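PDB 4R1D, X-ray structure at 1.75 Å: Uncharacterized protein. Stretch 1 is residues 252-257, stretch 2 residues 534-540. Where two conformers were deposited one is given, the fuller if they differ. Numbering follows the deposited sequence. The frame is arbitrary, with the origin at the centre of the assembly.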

# COMPACT_ATOMS: atom_id res chain seq x y z
N LEU A 252 7.38 -10.51 17.57
CA LEU A 252 7.10 -9.52 16.53
C LEU A 252 7.88 -8.23 16.81
O LEU A 252 7.98 -7.80 17.96
CB LEU A 252 5.59 -9.18 16.49
CG LEU A 252 4.62 -10.34 16.29
CD1 LEU A 252 3.19 -9.84 16.10
CD2 LEU A 252 5.04 -11.18 15.08
N VAL A 253 8.43 -7.63 15.76
CA VAL A 253 9.05 -6.31 15.86
C VAL A 253 8.42 -5.50 14.74
O VAL A 253 8.52 -5.86 13.56
CB VAL A 253 10.58 -6.38 15.70
CG1 VAL A 253 11.18 -4.99 15.69
CG2 VAL A 253 11.20 -7.23 16.82
N THR A 254 7.71 -4.43 15.11
CA THR A 254 6.90 -3.71 14.13
C THR A 254 7.35 -2.27 13.95
O THR A 254 7.86 -1.64 14.88
CB THR A 254 5.40 -3.71 14.52
OG1 THR A 254 5.17 -2.76 15.56
CG2 THR A 254 4.97 -5.10 15.00
N HIS A 255 7.12 -1.76 12.75
CA HIS A 255 7.31 -0.33 12.48
C HIS A 255 5.98 0.31 12.10
O HIS A 255 5.24 -0.21 11.27
CB HIS A 255 8.31 -0.16 11.34
CG HIS A 255 8.61 1.27 11.00
ND1 HIS A 255 9.24 2.14 11.87
CD2 HIS A 255 8.39 1.97 9.87
CE1 HIS A 255 9.39 3.31 11.28
NE2 HIS A 255 8.89 3.23 10.06
N SER A 256 5.67 1.44 12.72
CA SER A 256 4.56 2.25 12.22
C SER A 256 3.25 1.45 12.18
O SER A 256 2.90 0.77 13.14
CB SER A 256 4.94 2.78 10.82
OG SER A 256 3.95 3.65 10.28
N MET A 257 2.51 1.54 11.07
CA MET A 257 1.22 0.85 10.98
C MET A 257 1.34 -0.67 11.08
O MET A 257 0.34 -1.37 11.28
CB MET A 257 0.49 1.24 9.70
CG MET A 257 -0.23 2.57 9.82
SD MET A 257 -1.17 2.93 8.34
CE MET A 257 -1.55 1.26 7.77
N GLU A 534 12.76 11.03 13.01
CA GLU A 534 11.68 11.14 12.04
C GLU A 534 11.08 9.76 11.80
O GLU A 534 11.78 8.75 11.89
CB GLU A 534 12.24 11.72 10.73
CG GLU A 534 11.24 11.88 9.59
CD GLU A 534 11.04 10.62 8.78
OE1 GLU A 534 12.03 9.87 8.58
OE2 GLU A 534 9.90 10.35 8.36
N HIS A 535 9.79 9.72 11.52
CA HIS A 535 9.02 8.48 11.40
C HIS A 535 9.62 7.43 10.46
O HIS A 535 9.85 6.29 10.85
CB HIS A 535 7.59 8.81 10.95
CG HIS A 535 6.66 7.64 10.96
ND1 HIS A 535 6.07 7.17 12.11
CD2 HIS A 535 6.21 6.85 9.96
CE1 HIS A 535 5.30 6.13 11.82
NE2 HIS A 535 5.36 5.92 10.52
N GLN A 536 9.86 7.83 9.22
CA GLN A 536 10.20 6.88 8.18
C GLN A 536 11.52 6.20 8.50
O GLN A 536 11.69 5.01 8.22
CB GLN A 536 10.34 7.59 6.85
CG GLN A 536 10.74 6.65 5.74
CD GLN A 536 9.62 5.69 5.41
OE1 GLN A 536 9.61 4.54 5.86
NE2 GLN A 536 8.66 6.17 4.62
N GLU A 537 12.43 6.97 9.08
CA GLU A 537 13.77 6.48 9.35
C GLU A 537 13.98 6.11 10.82
O GLU A 537 15.11 5.98 11.26
CB GLU A 537 14.80 7.56 8.97
CG GLU A 537 14.78 7.95 7.50
CD GLU A 537 15.17 6.80 6.60
OE1 GLU A 537 16.08 6.04 6.98
OE2 GLU A 537 14.58 6.65 5.51
N SER A 538 12.91 5.96 11.58
CA SER A 538 13.04 5.76 13.04
C SER A 538 13.98 4.61 13.43
O SER A 538 14.74 4.71 14.40
CB SER A 538 11.67 5.64 13.73
OG SER A 538 10.96 4.46 13.34
N TYR A 539 13.94 3.50 12.68
CA TYR A 539 14.73 2.34 13.06
C TYR A 539 16.20 2.51 12.73
O TYR A 539 17.01 1.64 13.01
CB TYR A 539 14.18 1.05 12.46
CG TYR A 539 13.20 0.35 13.37
CD1 TYR A 539 13.54 0.06 14.70
CD2 TYR A 539 11.93 0.00 12.93
CE1 TYR A 539 12.67 -0.58 15.54
CE2 TYR A 539 11.03 -0.63 13.78
CZ TYR A 539 11.41 -0.91 15.09
OH TYR A 539 10.52 -1.55 15.92
N ASN A 540 16.53 3.64 12.10
CA ASN A 540 17.94 3.99 11.92
C ASN A 540 18.50 4.87 13.05
O ASN A 540 19.66 5.30 13.00
CB ASN A 540 18.15 4.64 10.55
CG ASN A 540 17.93 3.64 9.42
OD1 ASN A 540 17.20 3.92 8.45
ND2 ASN A 540 18.54 2.48 9.54

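Two pieces of one chain, separated by at least 279 residues wherever they touch, meet here with no backbone-to-backbone hydrogen bond between them; side chains meet side chains, and in one place a backbone carbonyl. Stretch 1 is the end of a strand, Leu252 to His255, running on into loop at Ser256. Stretch 2 is a compact reversal: a type I beta turn from His535 to Ser538, then a short 3-10 segment from Ser538 to Asn540. The nearest CA atoms stay well apart, 7.9 Å between His255 CA and Tyr539 CA and 7.7 Å between Ser256 CA and His535 CA, so the gap is wide enough to hold rings, and rings fill much of it.

Stretch 2 has its own internal hydrogen bonds. Ser538 N donates to His535 O at 3.2 Å, and the carboxylate of Glu534 accepts hydrogen bonds from two backbone amides, with Gln536 N giving one to Glu534 OE2 at 2.7 Å and Glu537 N one to Glu534 OE1 at 3.0 Å. Asn540 N to Glu537 O, 2.9 Å, continues the tight winding.

Along stretch 1, Leu252 is buried but takes no part. Val253 makes the first contact, its CB pointing sideways to stretch 2; Val253 CG1 lies 4.1 Å from Tyr539 CZ, an apolar methyl against the phenol ring near its hydroxyl end. The CA-to-CB bond of Thr254 points away from stretch 2, and its OG1 is hydrogen-bonded elsewhere in the structure; the residue offers its backbone instead. Tyr539 OH donates to Thr254 O at 2.9 Å, with the carbonyl oxygen near the plane of the tyrosine ring. The arrangement is economical: Tyr539, whose CA-to-CB bond points toward stretch 1, reaches across the gap with its ring, and its terminal hydroxyl satisfies a strand carbonyl. Here the bond uses the Thr254 carbonyl and leaves the threonine side chain out of it.

His255 is the centre of the contact, with 95 Å² covered by the other stretch. Its CB points sideways, but a t rotamer at chi1 brings the imidazole close to stretch 2, between the rings of Tyr539 and His535. Its ring and that of Tyr539 meet rim to rim, centroids 5.5 Å apart and planes at 48°, while the His535 ring sits obliquely at 5.3 Å with planes at 35°. At the edge of the His255 ring lie His535 O and Ser538 OG; the orientation of the imidazole is uncertain, and the pairing of its atoms with these oxygens is left open.

Ser256, just past the strand, has a positive phi of 58° and directs its CB toward stretch 2. Ser256 OG and His535 NE2 are 2.7 Å apart, a short hydrogen bond in which either could be the donor, made near the plane of the imidazole. His535 ND1 and Ser256 OG also bond elsewhere in the structure, which ties this pair into a wider network. Met257 then leads the end of its side chain away, and the contact finishes.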